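Local coordinates for protein member of s1p family of ribosomal proteins (Pyrococcus furiosus, PDB 5YH1) that binds manganese through the DHH domain that this part of the longer protein holds, and is probably an exonuclease acting on nucleic acids, at the interface of chains A and B. Sequence-based numbering; all coordinates share one arbitrary frame. Chains: chain A/B, Member of s1p family of ribosomal proteins.

Contact 1: the interface of chains A and B. Residues chain A 267, 270, 272-273, 275; chain B 114, 117-118.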
loop_
_atom_site.group_PDB
_atom_site.type_symbol
_atom_site.label_atom_id
_atom_site.label_comp_id
_atom_site.label_asym_id
_atom_site.label_seq_id
_atom_site.Cartn_x
_atom_site.Cartn_y
_atom_site.Cartn_z
ATOM N N TRP A 267 1.598 3.409 12.323
ATOM C CA TRP A 267 1.216 4.472 11.402
ATOM C C TRP A 267 2.086 4.510 10.133
ATOM O O TRP A 267 1.784 5.258 9.220
ATOM C CB TRP A 267 1.088 5.841 12.095
ATOM C CG TRP A 267 2.334 6.536 12.546
ATOM C CD1 TRP A 267 3.469 6.743 11.823
ATOM C CD2 TRP A 267 2.536 7.204 13.804
ATOM N NE1 TRP A 267 4.389 7.456 12.568
ATOM C CE2 TRP A 267 3.841 7.754 13.786
ATOM C CE3 TRP A 267 1.752 7.377 14.948
ATOM C CZ2 TRP A 267 4.379 8.454 14.870
ATOM C CZ3 TRP A 267 2.290 8.082 16.027
ATOM C CH2 TRP A 267 3.589 8.604 15.978
HETATM N N MSE A 270 2.817 7.387 7.364
HETATM C CA MSE A 270 2.307 8.645 7.918
HETATM C C MSE A 270 3.327 9.206 8.877
HETATM O O MSE A 270 4.211 8.494 9.333
HETATM C CB MSE A 270 0.959 8.416 8.596
HETATM C CG MSE A 270 -0.059 7.868 7.591
HETATM SE SE MSE A 270 -1.840 7.779 8.445
HETATM C CE MSE A 270 -2.246 9.672 8.152
ATOM N N GLY A 272 2.764 11.040 11.842
ATOM C CA GLY A 272 2.380 11.129 13.246
ATOM C C GLY A 272 2.042 12.517 13.759
ATOM O O GLY A 272 1.862 12.699 14.964
ATOM N N ARG A 273 1.950 13.500 12.867
ATOM C CA ARG A 273 1.620 14.874 13.276
ATOM C C ARG A 273 0.294 14.887 14.034
ATOM O O ARG A 273 -0.687 14.301 13.582
ATOM C CB ARG A 273 1.543 15.812 12.066
ATOM C CG ARG A 273 1.144 17.234 12.408
ATOM C CD ARG A 273 1.325 18.205 11.243
ATOM N NE ARG A 273 2.694 18.190 10.718
ATOM C CZ ARG A 273 3.108 17.494 9.653
ATOM N NH1 ARG A 273 2.265 16.736 8.942
ATOM N NH2 ARG A 273 4.389 17.549 9.282
ATOM N N ILE A 275 0.191 13.667 17.057
ATOM C CA ILE A 275 0.445 12.646 18.073
ATOM C C ILE A 275 1.893 12.714 18.571
ATOM O O ILE A 275 2.130 12.782 19.775
ATOM C CB ILE A 275 0.156 11.228 17.542
ATOM C CG1 ILE A 275 -1.214 11.192 16.846
ATOM C CG2 ILE A 275 0.197 10.212 18.678
ATOM C CD1 ILE A 275 -1.580 9.851 16.243
ATOM N N LYS B 114 -4.494 6.660 11.877
ATOM C CA LYS B 114 -4.824 7.441 10.699
ATOM C C LYS B 114 -5.991 8.412 11.000
ATOM O O LYS B 114 -5.938 9.595 10.660
ATOM C CB LYS B 114 -5.139 6.484 9.545
ATOM C CG LYS B 114 -5.487 7.146 8.227
ATOM C CD LYS B 114 -6.982 7.169 7.997
ATOM C CE LYS B 114 -7.327 7.747 6.634
ATOM N NZ LYS B 114 -7.380 6.684 5.592
ATOM N N ILE B 117 -4.581 11.292 13.123
ATOM C CA ILE B 117 -3.722 12.214 12.360
ATOM C C ILE B 117 -4.577 13.091 11.450
ATOM O O ILE B 117 -4.402 14.306 11.408
ATOM C CB ILE B 117 -2.650 11.446 11.559
ATOM C CG1 ILE B 117 -1.643 10.820 12.529
ATOM C CG2 ILE B 117 -1.944 12.358 10.547
ATOM C CD1 ILE B 117 -0.898 9.624 11.980
ATOM N N PHE B 118 -5.521 12.478 10.746
ATOM C CA PHE B 118 -6.418 13.209 9.855
ATOM C C PHE B 118 -7.283 14.211 10.618
ATOM O O PHE B 118 -7.422 15.349 10.189
ATOM C CB PHE B 118 -7.305 12.235 9.059
ATOM C CG PHE B 118 -6.673 11.717 7.787
ATOM C CD1 PHE B 118 -5.298 11.488 7.689
ATOM C CD2 PHE B 118 -7.468 11.434 6.680
ATOM C CE1 PHE B 118 -4.738 11.004 6.508
ATOM C CE2 PHE B 118 -6.910 10.949 5.499
ATOM C CZ PHE B 118 -5.540 10.737 5.414
HETATM O O HOH W 1 -2.168 15.805 11.840
#
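A:Met270, a selenomethionine in the loop that follows helix 250-267, reaches across to helix 109-126 of chain B and lies over B:Lys114, B:Ile117 and B:Phe118. Its CB faces the tip of B:Ile117, with CD1 4.0 Å away. Chi1 of -60° sets CG beside the backbone N and chi2 of -174° keeps the chain straight, which carries the selenium out to the helix. There SE rests on the aliphatic root of B:Lys114, 3.7 Å from its CG, the two chains crossing obliquely. A bend at the last torsion (82°) then turns the CE methyl along the helix, where it is 3.6 Å from CG2 of B:Ile117 and 3.3 Å from CE1 of B:Phe118, whose side chain it crosses at about a right angle. B:Lys114 also lays its CE over one face of that phenyl ring within chain B.

B:Ile117 is the answering knob. Its CD1 comes to 3.8 Å from CA of A:Gly272, a residue that itself lies over one face of the A:Trp267 indole, while CG1 meets CD1 of A:Ile275 at 3.8 Å. A polar link is made by a water that lies 2.7 Å from the carbonyl O of B:Ile117 and also meets that of A:Arg273. The patch gives the A-B interface a mainly apolar seat for one helix face, though this pairing may be one of crystal packing.

Contact 2: the interface of chains A and B. Residues chain A 93-94, 273-274; chain B 117, 120-121, 124.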
loop_
_atom_site.group_PDB
_atom_site.type_symbol
_atom_site.label_atom_id
_atom_site.label_comp_id
_atom_site.label_asym_id
_atom_site.label_seq_id
_atom_site.Cartn_x
_atom_site.Cartn_y
_atom_site.Cartn_z
ATOM N N ARG A 93 2.423 27.332 6.175
ATOM C CA ARG A 93 2.921 26.260 7.041
ATOM C C ARG A 93 2.734 24.888 6.408
ATOM O O ARG A 93 3.663 24.080 6.355
ATOM C CB ARG A 93 2.187 26.261 8.386
ATOM C CG ARG A 93 2.082 24.869 8.998
ATOM C CD ARG A 93 1.381 24.862 10.329
ATOM N NE ARG A 93 1.645 23.610 11.032
ATOM C CZ ARG A 93 1.403 23.421 12.324
ATOM N NH1 ARG A 93 0.872 24.399 13.058
ATOM N NH2 ARG A 93 1.681 22.250 12.883
ATOM N N TRP A 94 1.516 24.629 5.949
ATOM C CA TRP A 94 1.131 23.304 5.483
ATOM C C TRP A 94 1.701 23.026 4.116
ATOM O O TRP A 94 2.005 21.889 3.783
ATOM C CB TRP A 94 -0.400 23.171 5.471
ATOM C CG TRP A 94 -0.944 23.340 6.845
ATOM C CD1 TRP A 94 -1.407 24.490 7.413
ATOM C CD2 TRP A 94 -0.998 22.338 7.857
ATOM N NE1 TRP A 94 -1.774 24.257 8.715
ATOM C CE2 TRP A 94 -1.530 22.941 9.013
ATOM C CE3 TRP A 94 -0.655 20.978 7.894
ATOM C CZ2 TRP A 94 -1.734 22.235 10.196
ATOM C CZ3 TRP A 94 -0.859 20.272 9.071
ATOM C CH2 TRP A 94 -1.392 20.905 10.208
ATOM N N ARG A 273 1.950 13.500 12.867
ATOM C CA ARG A 273 1.620 14.874 13.276
ATOM C C ARG A 273 0.294 14.887 14.034
ATOM O O ARG A 273 -0.687 14.301 13.582
ATOM C CB ARG A 273 1.543 15.812 12.066
ATOM C CG ARG A 273 1.144 17.234 12.408
ATOM C CD ARG A 273 1.325 18.205 11.243
ATOM N NE ARG A 273 2.694 18.190 10.718
ATOM C CZ ARG A 273 3.108 17.494 9.653
ATOM N NH1 ARG A 273 2.265 16.736 8.942
ATOM N NH2 ARG A 273 4.389 17.549 9.282
ATOM N N GLY A 274 0.291 15.561 15.182
ATOM C CA GLY A 274 -0.855 15.614 16.077
ATOM C C GLY A 274 -0.719 14.632 17.216
ATOM O O GLY A 274 -1.430 14.741 18.218
ATOM N N ILE B 117 -4.581 11.292 13.123
ATOM C CA ILE B 117 -3.722 12.214 12.360
ATOM C C ILE B 117 -4.577 13.091 11.450
ATOM O O ILE B 117 -4.402 14.306 11.408
ATOM C CB ILE B 117 -2.650 11.446 11.559
ATOM C CG1 ILE B 117 -1.643 10.820 12.529
ATOM C CG2 ILE B 117 -1.944 12.358 10.547
ATOM C CD1 ILE B 117 -0.898 9.624 11.980
HETATM N N MSE B 120 -6.706 15.597 13.519
HETATM C CA MSE B 120 -5.867 16.650 14.093
HETATM C C MSE B 120 -5.441 17.639 13.024
HETATM O O MSE B 120 -5.324 18.833 13.293
HETATM C CB MSE B 120 -4.668 16.048 14.826
HETATM C CG MSE B 120 -5.054 15.466 16.183
HETATM SE SE MSE B 120 -5.865 16.835 17.357
HETATM C CE MSE B 120 -4.390 18.152 17.342
ATOM N N GLU B 121 -5.234 17.179 11.795
ATOM C CA GLU B 121 -4.930 18.117 10.711
ATOM C C GLU B 121 -6.100 19.063 10.424
ATOM O O GLU B 121 -5.904 20.264 10.281
ATOM C CB GLU B 121 -4.534 17.400 9.422
ATOM C CG GLU B 121 -4.286 18.393 8.297
ATOM C CD GLU B 121 -3.543 17.811 7.121
ATOM O OE1 GLU B 121 -2.694 16.924 7.315
ATOM O OE2 GLU B 121 -3.803 18.263 5.996
HETATM N N MSE B 124 -6.312 21.603 13.338
HETATM C CA MSE B 124 -5.286 22.646 13.337
HETATM C C MSE B 124 -5.377 23.513 12.117
HETATM O O MSE B 124 -5.214 24.720 12.196
HETATM C CB MSE B 124 -3.893 22.029 13.368
HETATM C CG MSE B 124 -3.617 21.299 14.681
HETATM SE SE MSE B 124 -1.868 20.372 14.611
HETATM C CE MSE B 124 -2.165 18.925 13.319
HETATM O O HOH W 2 -2.168 15.805 11.840
#
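Helix 109-126 of chain B, an element of the DHH-family domain, lies here against the short helix 92-96 and the loop around A:Arg273 of chain A. The indole of A:Trp94 and the selenomethionine B:Met124 carry the contact. The B:Met124 side chain crosses the indole at about a right angle: its CB is 3.8 Å from CZ2, and its CE, brought round by a bend at the last torsion (-69°), lies in the ring plane at the edge, 3.8 Å from CH2. The same methyl touches CG of A:Arg273 at 3.8 Å, so it meets the indole rim and, on an adjacent side, the arginine stem. A:Arg273 starts with CG anti to the backbone N (chi1 177°), a setting that puts this methylene toward B:Met124.

B:Glu121 runs antiparallel alongside the indole of A:Trp94, with CG 4.0 Å from CZ3 and the carboxylate plane turned 31° from the ring. Its OE1 is 5.2 Å from NH1 of A:Arg273, a separation at which any attraction would probably be weak. Within chain A, NE of A:Arg93 lies 3.7 Å above one face of the indole of A:Trp94, toward the rim, and probably helps to fix its tilt. An alanine in place of A:Trp94 would probably open a gap beside B:Met124, leaving its methyl with less to hold it and the A:Arg93 guanidinium without its ring. Further along the loop, CA of A:Gly274 packs on CB of B:Met120 at 4.0 Å.

Contact 3: the interface of chains A and B. Residues chain A 262-263, 295-296, 299, 303; chain B 109, 146, 149-150.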
loop_
_atom_site.group_PDB
_atom_site.type_symbol
_atom_site.label_atom_id
_atom_site.label_comp_id
_atom_site.label_asym_id
_atom_site.label_seq_id
_atom_site.Cartn_x
_atom_site.Cartn_y
_atom_site.Cartn_z
ATOM N N HIS A 262 6.707 1.893 18.869
ATOM C CA HIS A 262 5.505 1.074 18.749
ATOM C C HIS A 262 4.478 1.777 17.858
ATOM O O HIS A 262 4.071 1.239 16.840
ATOM C CB HIS A 262 4.922 0.779 20.138
ATOM C CG HIS A 262 3.639 0.017 20.115
ATOM N ND1 HIS A 262 2.408 0.631 20.021
ATOM C CD2 HIS A 262 3.390 -1.311 20.203
ATOM C CE1 HIS A 262 1.458 -0.287 20.045
ATOM N NE2 HIS A 262 2.030 -1.472 20.152
ATOM N N GLU A 263 4.093 2.993 18.227
ATOM C CA GLU A 263 3.137 3.747 17.424
ATOM C C GLU A 263 3.603 3.930 15.968
ATOM O O GLU A 263 2.800 3.793 15.038
ATOM C CB GLU A 263 2.803 5.106 18.062
ATOM C CG GLU A 263 2.178 5.026 19.451
ATOM C CD GLU A 263 0.931 4.151 19.515
ATOM O OE1 GLU A 263 1.051 2.951 19.853
ATOM O OE2 GLU A 263 -0.176 4.664 19.242
ATOM N N GLY A 295 -1.312 5.369 28.782
ATOM C CA GLY A 295 -2.231 4.469 28.098
ATOM C C GLY A 295 -1.520 3.429 27.245
ATOM O O GLY A 295 -1.907 2.257 27.228
ATOM N N ILE A 296 -0.472 3.851 26.537
ATOM C CA ILE A 296 0.151 3.011 25.514
ATOM C C ILE A 296 1.259 2.130 26.087
ATOM O O ILE A 296 1.356 0.954 25.736
ATOM C CB ILE A 296 0.683 3.870 24.330
ATOM C CG1 ILE A 296 -0.484 4.584 23.636
ATOM C CG2 ILE A 296 1.456 3.013 23.333
ATOM C CD1 ILE A 296 -0.075 5.732 22.738
ATOM N N GLU A 299 0.595 -1.513 27.364
ATOM C CA GLU A 299 0.251 -2.331 26.207
ATOM C C GLU A 299 1.516 -2.769 25.474
ATOM O O GLU A 299 1.665 -3.933 25.128
ATOM C CB GLU A 299 -0.697 -1.498 25.335
ATOM C CG GLU A 299 -0.956 -1.918 23.909
ATOM C CD GLU A 299 -1.851 -0.901 23.206
ATOM O OE1 GLU A 299 -2.672 -0.227 23.893
ATOM O OE2 GLU A 299 -1.715 -0.750 21.974
ATOM N N LYS A 303 2.993 -6.698 25.261
ATOM C CA LYS A 303 3.321 -7.366 23.993
ATOM C C LYS A 303 4.735 -7.919 23.994
ATOM O O LYS A 303 4.963 -9.049 23.574
ATOM C CB LYS A 303 3.198 -6.418 22.811
ATOM C CG LYS A 303 1.781 -6.074 22.423
ATOM C CD LYS A 303 1.804 -5.173 21.202
ATOM C CE LYS A 303 0.420 -4.658 20.888
ATOM N NZ LYS A 303 0.370 -3.977 19.565
ATOM N N LEU B 109 -4.939 -0.503 15.136
ATOM C CA LEU B 109 -4.158 0.703 15.444
ATOM C C LEU B 109 -3.841 1.511 14.195
ATOM O O LEU B 109 -3.859 2.740 14.237
ATOM C CB LEU B 109 -2.874 0.377 16.213
ATOM C CG LEU B 109 -3.065 -0.115 17.652
ATOM C CD1 LEU B 109 -1.730 -0.211 18.370
ATOM C CD2 LEU B 109 -4.009 0.788 18.428
ATOM N N PRO B 146 -7.556 -0.696 22.997
ATOM C CA PRO B 146 -6.357 0.096 22.664
ATOM C C PRO B 146 -6.643 1.308 21.782
ATOM O O PRO B 146 -6.106 2.383 22.023
ATOM C CB PRO B 146 -5.470 -0.914 21.941
ATOM C CG PRO B 146 -5.844 -2.230 22.557
ATOM C CD PRO B 146 -7.316 -2.145 22.856
ATOM N N LYS B 149 -8.440 3.927 24.042
ATOM C CA LYS B 149 -7.494 4.625 24.927
ATOM C C LYS B 149 -6.821 5.788 24.205
ATOM O O LYS B 149 -6.654 6.859 24.776
ATOM C CB LYS B 149 -6.443 3.668 25.464
ATOM C CG LYS B 149 -7.008 2.736 26.515
ATOM C CD LYS B 149 -5.966 1.755 26.998
ATOM C CE LYS B 149 -6.489 0.990 28.194
ATOM N NZ LYS B 149 -5.408 0.189 28.824
ATOM N N ARG B 150 -6.483 5.586 22.932
ATOM C CA ARG B 150 -5.879 6.637 22.137
ATOM C C ARG B 150 -6.861 7.748 21.810
ATOM O O ARG B 150 -6.523 8.929 21.955
ATOM C CB ARG B 150 -5.245 6.058 20.877
ATOM C CG ARG B 150 -3.977 5.281 21.190
ATOM C CD ARG B 150 -3.633 4.341 20.063
ATOM N NE ARG B 150 -2.401 3.593 20.293
ATOM C CZ ARG B 150 -2.289 2.537 21.090
ATOM N NH1 ARG B 150 -3.333 2.086 21.792
ATOM N NH2 ARG B 150 -1.113 1.926 21.193
HETATM O O HOH W 3 -3.137 1.534 29.564
#
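Charge pairing dominates where B:Arg150 meets A:Glu263 and A:Glu299, tip to tip with each. It grips A:Glu263 side-on: NH2 donates to OE1 at 2.7 Å, almost straight (176° at H), and NE to OE2 at 2.7 Å, both reaching the syn side somewhat out of the carboxylate plane. A:Glu299, its CG anti to the backbone N (chi1 165°) and its chain extended toward the arginine, is held end-on. NH1 donates to the syn lone pair of OE1 at 3.2 Å, whereas NH2 meets OE2 at 2.9 Å from above the carboxylate plane, which is turned 45° from the guanidinium.

Supporting hydrogen bonds lie within each chain. ND1 of A:His262 gives OE1 of A:Glu263 a second donor at 2.7 Å, and A:Lys303 NZ bonds the far ring nitrogen, NE2. The carbonyl O of B:Pro146 takes NH1 of B:Arg150 at 2.8 Å, helping to fix the guanidinium's rotation. Across the interface, a water joins A:Gly295 O to B:Lys149 NZ.

Among apolar groups, A:Ile296 CG1 lies over one guanidinium face and B:Leu109 CD2 over the other, each toward the rim, while CD1 of B:Leu109 touches CE1 of A:His262 at 3.6 Å.

In the fold, helices 250-267 and 286-311 of chain A receive helix 145-152 and the start of helix 109-126 of chain B.

Contact 1 and contact 2 are neighbours, their C-alpha centres about 8 Å apart, and they share A:Arg273 and B:Ile117 together with the water between them. Contact 3 lies about 14 Å from contact 1 and about 20 Å from contact 2. Helix 109-126 of chain B runs through all three, from its first residue in contact 3 to its later turns in contact 2. Helix 250-267 of chain A contributes directly to contact 3 and reaches contact 1 through its last residue, A:Trp267. The apolar stretch is thus joined to a charged end. Chains A and B do not meet as an exact two-fold, and the arrangement may belong to the crystal.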